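Local atomic coordinates of 2-Cys Peroxiredoxin (Plasmodium vivax SaI-1, PDB entry 2I81), a protein that probably reduces hydrogen peroxide and other peroxides through a reactive cysteine. Residues P69-A74 with S141-V146; F145-M150 with R173-I178. One frame throughout, in Å; residues are numbered along the deposited sequence.

Contact 1: residues P69-A74 with S141-V146; sequences PSEIIA and SLRAFV
Glu71 on helix 69-74 faces Arg143 on strand 143-146, with their CA atoms 9.8 Å apart, the nearest CA pair of the two segments. Their side chains bridge this gap and carry the whole contact. Both residues are buried. A salt bridge joins them, with Arg143 NH1 as donor and Glu71 OE2 as acceptor at 2.9 Å. The bond is clearly bent, with an N-H...O angle of 130°. Arg143 NH1 comes from above the carboxylate plane, and the carboxylate and guanidinium planes stand 72° apart. The pairing is therefore a single-point grip, not a flat two-pronged one. The Glu71 chain is extended beyond CG (chi2 179°), which carries its carboxylate across to the strand. The arginine is also extended as far as NE. Its CD faces the carboxylate, 3.7 Å from both Glu71 OE1 and Glu71 OE2. Glu71 OE2 makes a second salt bridge with Arg166, so two arginines share one carboxylate oxygen, while Arg143 NH2 bonds to the carbonyl of Leu162, which helps fix the rotation of the guanidinium. Arg143 also packs on Pro61, Val67 and Cys68; Cys68, in a PxxxTxxC motif, is probably the peroxidatic cysteine, as in related peroxiredoxins, so the Glu71-Arg143 pair lies in the probable active-site region. Helix 67-77 supplies the glutamate and Cys68, while strand 140-148 supplies Arg143 from between its sheet neighbours, strands 54-59 and 154-160.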
loop_
_atom_site.group_PDB
_atom_site.type_symbol
_atom_site.label_atom_id
_atom_site.label_comp_id
_atom_site.label_asym_id
_atom_site.label_seq_id
_atom_site.Cartn_x
_atom_site.Cartn_y
_atom_site.Cartn_z
ATOM N N PRO A 69 -37.937 11.062 -27.283
ATOM C CA PRO A 69 -39.361 10.747 -27.440
ATOM C C PRO A 69 -39.666 10.013 -28.740
ATOM O O PRO A 69 -40.507 9.114 -28.750
ATOM C CB PRO A 69 -40.040 12.123 -27.430
ATOM C CG PRO A 69 -38.980 13.088 -27.746
ATOM C CD PRO A 69 -37.707 12.519 -27.217
ATOM N N SER A 70 -38.973 10.384 -29.815
ATOM C CA SER A 70 -39.149 9.737 -31.113
ATOM C C SER A 70 -38.777 8.256 -31.060
ATOM O O SER A 70 -39.397 7.439 -31.739
ATOM C CB SER A 70 -38.349 10.458 -32.203
ATOM O OG SER A 70 -36.959 10.204 -32.089
ATOM N N GLU A 71 -37.775 7.921 -30.249
ATOM C CA GLU A 71 -37.348 6.532 -30.073
ATOM C C GLU A 71 -38.338 5.748 -29.222
ATOM O O GLU A 71 -38.722 4.630 -29.575
ATOM C CB GLU A 71 -35.951 6.471 -29.452
ATOM C CG GLU A 71 -34.867 7.111 -30.308
ATOM C CD GLU A 71 -33.499 7.048 -29.663
ATOM O OE1 GLU A 71 -32.565 6.541 -30.315
ATOM O OE2 GLU A 71 -33.353 7.502 -28.505
ATOM N N ILE A 72 -38.746 6.346 -28.103
ATOM C CA ILE A 72 -39.691 5.727 -27.175
ATOM C C ILE A 72 -41.025 5.429 -27.865
ATOM O O ILE A 72 -41.593 4.348 -27.687
ATOM C CB ILE A 72 -39.892 6.600 -25.906
ATOM C CG1 ILE A 72 -38.573 6.700 -25.129
ATOM C CG2 ILE A 72 -40.983 6.018 -25.001
ATOM C CD1 ILE A 72 -38.480 7.889 -24.203
ATOM N N ILE A 73 -41.505 6.381 -28.662
ATOM C CA ILE A 73 -42.753 6.217 -29.409
ATOM C C ILE A 73 -42.610 5.171 -30.521
ATOM O O ILE A 73 -43.512 4.353 -30.724
ATOM C CB ILE A 73 -43.274 7.569 -29.968
ATOM C CG1 ILE A 73 -43.720 8.479 -28.817
ATOM C CG2 ILE A 73 -44.434 7.358 -30.945
ATOM C CD1 ILE A 73 -43.738 9.958 -29.160
ATOM N N ALA A 74 -41.475 5.192 -31.220
ATOM C CA ALA A 74 -41.199 4.213 -32.273
ATOM C C ALA A 74 -41.138 2.780 -31.744
ATOM O O ALA A 74 -41.623 1.856 -32.401
ATOM C CB ALA A 74 -39.920 4.561 -33.015
ATOM N N SER A 141 -27.194 8.826 -19.365
ATOM C CA SER A 141 -26.808 7.612 -20.077
ATOM C C SER A 141 -26.831 7.823 -21.589
ATOM O O SER A 141 -27.669 8.565 -22.103
ATOM C CB SER A 141 -27.715 6.442 -19.688
ATOM O OG SER A 141 -29.046 6.650 -20.125
ATOM N N LEU A 142 -25.908 7.171 -22.294
ATOM C CA LEU A 142 -25.873 7.209 -23.758
ATOM C C LEU A 142 -27.019 6.381 -24.337
ATOM O O LEU A 142 -27.632 5.582 -23.624
ATOM C CB LEU A 142 -24.529 6.686 -24.277
ATOM C CG LEU A 142 -23.277 7.547 -24.077
ATOM C CD1 LEU A 142 -22.027 6.684 -24.094
ATOM C CD2 LEU A 142 -23.181 8.644 -25.131
ATOM N N ARG A 143 -27.309 6.568 -25.622
ATOM C CA ARG A 143 -28.359 5.793 -26.287
ATOM C C ARG A 143 -27.898 4.366 -26.519
ATOM O O ARG A 143 -27.169 4.089 -27.476
ATOM C CB ARG A 143 -28.758 6.436 -27.612
ATOM C CG ARG A 143 -29.457 7.742 -27.429
ATOM C CD ARG A 143 -29.781 8.405 -28.742
ATOM N NE ARG A 143 -29.870 9.845 -28.541
ATOM C CZ ARG A 143 -30.858 10.459 -27.895
ATOM N NH1 ARG A 143 -31.875 9.769 -27.389
ATOM N NH2 ARG A 143 -30.836 11.777 -27.757
ATOM N N ALA A 144 -28.321 3.462 -25.643
ATOM C CA ALA A 144 -27.812 2.097 -25.679
ATOM C C ALA A 144 -28.889 1.025 -25.773
ATOM O O ALA A 144 -29.924 1.111 -25.114
ATOM C CB ALA A 144 -26.911 1.839 -24.482
ATOM N N PHE A 145 -28.627 0.021 -26.604
ATOM C CA PHE A 145 -29.417 -1.201 -26.621
ATOM C C PHE A 145 -28.647 -2.308 -25.929
ATOM O O PHE A 145 -27.477 -2.547 -26.235
ATOM C CB PHE A 145 -29.740 -1.636 -28.053
ATOM C CG PHE A 145 -30.929 -0.943 -28.655
ATOM C CD1 PHE A 145 -31.006 -0.754 -30.030
ATOM C CD2 PHE A 145 -31.969 -0.474 -27.856
ATOM C CE1 PHE A 145 -32.104 -0.120 -30.603
ATOM C CE2 PHE A 145 -33.069 0.164 -28.420
ATOM C CZ PHE A 145 -33.137 0.341 -29.795
ATOM N N VAL A 146 -29.302 -2.971 -24.983
ATOM C CA VAL A 146 -28.741 -4.159 -24.358
ATOM C C VAL A 146 -29.764 -5.278 -24.478
ATOM O O VAL A 146 -30.859 -5.194 -23.915
ATOM C CB VAL A 146 -28.372 -3.929 -22.870
ATOM C CG1 VAL A 146 -27.794 -5.201 -22.258
ATOM C CG2 VAL A 146 -27.382 -2.777 -22.721
#

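Contact 2: residues F145-M150 with R173-I178; sequences FVLIDM and RIIDAI
Leu147 and Ile175 hold the nearest CA atoms, 7.9 Å apart, where strand 145-148 and helix 173-178 run nearly parallel. The axes of the two segments approach to 10.6 Å, at an angle of 23°. One leucine makes the contact from the strand, and three isoleucines receive it from the helix. The CG of Leu147 is anti to the backbone N (chi1 -169°), and its CD2 branch reaches into the helix surface. That methyl meets Ile178 CD1 tip to tip at 3.4 Å, a close approach for two methyl groups. It also lies 3.6 Å from Ile175 CG1, where the two side chains cross at about a right angle. Ile174 CG2 approaches the same methyl, Leu147 CD2, at 3.9 Å, while the longer branch of Ile174 leads away. The second methyl, Leu147 CD1, touches Ile175 CG1 more loosely, at 4.0 Å. Around this core, Ile175 reaches Leu56 of strand 54-59, and Ile174 leans on His156 of strand 154-160. Ile174 and Ile178 also pack on Asn160 and Ile164 of the second subunit, so this side of the helix serves the subunit interface too. No hydrogen bond links the two segments. All four touching side chains are buried and apolar, so the helix is held to the sheet here by dispersion and by the exclusion of water.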
loop_
_atom_site.group_PDB
_atom_site.type_symbol
_atom_site.label_atom_id
_atom_site.label_comp_id
_atom_site.label_asym_id
_atom_site.label_seq_id
_atom_site.Cartn_x
_atom_site.Cartn_y
_atom_site.Cartn_z
ATOM N N PHE A 145 -28.627 0.021 -26.604
ATOM C CA PHE A 145 -29.417 -1.201 -26.621
ATOM C C PHE A 145 -28.647 -2.308 -25.929
ATOM O O PHE A 145 -27.477 -2.547 -26.235
ATOM C CB PHE A 145 -29.740 -1.636 -28.053
ATOM C CG PHE A 145 -30.929 -0.943 -28.655
ATOM C CD1 PHE A 145 -31.006 -0.754 -30.030
ATOM C CD2 PHE A 145 -31.969 -0.474 -27.856
ATOM C CE1 PHE A 145 -32.104 -0.120 -30.603
ATOM C CE2 PHE A 145 -33.069 0.164 -28.420
ATOM C CZ PHE A 145 -33.137 0.341 -29.795
ATOM N N VAL A 146 -29.302 -2.971 -24.983
ATOM C CA VAL A 146 -28.741 -4.159 -24.358
ATOM C C VAL A 146 -29.764 -5.278 -24.478
ATOM O O VAL A 146 -30.859 -5.194 -23.915
ATOM C CB VAL A 146 -28.372 -3.929 -22.870
ATOM C CG1 VAL A 146 -27.794 -5.201 -22.258
ATOM C CG2 VAL A 146 -27.382 -2.777 -22.721
ATOM N N LEU A 147 -29.409 -6.315 -25.230
ATOM C CA LEU A 147 -30.278 -7.472 -25.381
ATOM C C LEU A 147 -29.807 -8.609 -24.483
ATOM O O LEU A 147 -28.707 -9.139 -24.653
ATOM C CB LEU A 147 -30.355 -7.915 -26.844
ATOM C CG LEU A 147 -31.422 -8.951 -27.219
ATOM C CD1 LEU A 147 -32.821 -8.533 -26.772
ATOM C CD2 LEU A 147 -31.397 -9.180 -28.711
ATOM N N ILE A 148 -30.652 -8.965 -23.523
ATOM C CA ILE A 148 -30.336 -9.997 -22.548
ATOM C C ILE A 148 -31.220 -11.209 -22.823
ATOM O O ILE A 148 -32.443 -11.078 -22.923
ATOM C CB ILE A 148 -30.547 -9.478 -21.102
ATOM C CG1 ILE A 148 -29.744 -8.191 -20.872
ATOM C CG2 ILE A 148 -30.153 -10.537 -20.082
ATOM C CD1 ILE A 148 -30.279 -7.306 -19.755
ATOM N N ASP A 149 -30.603 -12.382 -22.963
ATOM C CA ASP A 149 -31.368 -13.597 -23.237
ATOM C C ASP A 149 -32.015 -14.172 -21.977
ATOM O O ASP A 149 -31.882 -13.607 -20.887
ATOM C CB ASP A 149 -30.530 -14.645 -23.997
ATOM C CG ASP A 149 -29.353 -15.185 -23.187
ATOM O OD1 ASP A 149 -29.365 -15.111 -21.939
ATOM O OD2 ASP A 149 -28.405 -15.703 -23.815
ATOM N N MET A 150 -32.712 -15.294 -22.135
ATOM C CA MET A 150 -33.458 -15.903 -21.034
ATOM C C MET A 150 -32.560 -16.496 -19.946
ATOM O O MET A 150 -33.025 -16.772 -18.838
ATOM C CB MET A 150 -34.447 -16.948 -21.558
ATOM C CG MET A 150 -35.644 -16.346 -22.284
ATOM S SD MET A 150 -36.960 -17.531 -22.626
ATOM C CE MET A 150 -36.230 -18.502 -23.944
ATOM N N ARG A 173 -34.262 -7.511 -36.056
ATOM C CA ARG A 173 -33.455 -8.428 -36.864
ATOM C C ARG A 173 -32.425 -9.145 -35.990
ATOM O O ARG A 173 -32.198 -10.348 -36.145
ATOM C CB ARG A 173 -32.754 -7.679 -38.002
ATOM C CG ARG A 173 -32.064 -8.589 -39.014
ATOM C CD ARG A 173 -31.078 -7.833 -39.901
ATOM N NE ARG A 173 -29.877 -7.409 -39.177
ATOM C CZ ARG A 173 -28.794 -8.161 -38.987
ATOM N NH1 ARG A 173 -28.735 -9.401 -39.460
ATOM N NH2 ARG A 173 -27.762 -7.668 -38.314
ATOM N N ILE A 174 -31.810 -8.390 -35.077
ATOM C CA ILE A 174 -30.851 -8.928 -34.107
ATOM C C ILE A 174 -31.512 -9.985 -33.218
ATOM O O ILE A 174 -30.964 -11.073 -33.029
ATOM C CB ILE A 174 -30.219 -7.792 -33.238
ATOM C CG1 ILE A 174 -29.323 -6.872 -34.085
ATOM C CG2 ILE A 174 -29.451 -8.358 -32.044
ATOM C CD1 ILE A 174 -28.119 -7.546 -34.753
ATOM N N ILE A 175 -32.693 -9.653 -32.691
ATOM C CA ILE A 175 -33.493 -10.577 -31.879
ATOM C C ILE A 175 -33.820 -11.842 -32.673
ATOM O O ILE A 175 -33.688 -12.955 -32.159
ATOM C CB ILE A 175 -34.808 -9.916 -31.366
ATOM C CG1 ILE A 175 -34.498 -8.761 -30.406
ATOM C CG2 ILE A 175 -35.699 -10.941 -30.660
ATOM C CD1 ILE A 175 -35.645 -7.778 -30.217
ATOM N N ASP A 176 -34.229 -11.659 -33.928
ATOM C CA ASP A 176 -34.528 -12.773 -34.826
ATOM C C ASP A 176 -33.315 -13.670 -35.069
ATOM O O ASP A 176 -33.445 -14.894 -35.091
ATOM C CB ASP A 176 -35.084 -12.262 -36.161
ATOM C CG ASP A 176 -36.533 -11.812 -36.062
ATOM O OD1 ASP A 176 -37.231 -12.206 -35.103
ATOM O OD2 ASP A 176 -36.981 -11.063 -36.956
ATOM N N ALA A 177 -32.146 -13.055 -35.246
ATOM C CA ALA A 177 -30.903 -13.789 -35.497
ATOM C C ALA A 177 -30.454 -14.609 -34.289
ATOM O O ALA A 177 -30.013 -15.752 -34.437
ATOM C CB ALA A 177 -29.799 -12.833 -35.938
ATOM N N ILE A 178 -30.571 -14.017 -33.101
ATOM C CA ILE A 178 -30.208 -14.677 -31.844
ATOM C C ILE A 178 -31.132 -15.857 -31.553
ATOM O O ILE A 178 -30.671 -16.938 -31.172
ATOM C CB ILE A 178 -30.203 -13.677 -30.655
ATOM C CG1 ILE A 178 -29.061 -12.672 -30.823
ATOM C CG2 ILE A 178 -30.055 -14.408 -29.313
ATOM C CD1 ILE A 178 -29.226 -11.400 -30.043
#

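How the contacts relate
The centres of contacts 1 and 2 lie 15 Å apart, and both use strand 140-148. Contact 1 takes the earlier part of the strand and contact 2 the later part; their ranges overlap at Phe145 and Val146, neither of which touches the partner segment in either contact. Helix 67-77 precedes the strand, and helix 168-184 follows it after strand 154-160. Arg143, Phe145 and Leu147 alternate along the strand and point to the same face, where both helices lie. Near Arg143 the contact is ionic and close to Cys68; near Leu147 it is apolar. Segments of both contacts touch the second subunit; in contact 2 Ile174 and Ile178 do so themselves. The strand thus links the probable active-site region to the hydrophobic core of a thioredoxin-like fold.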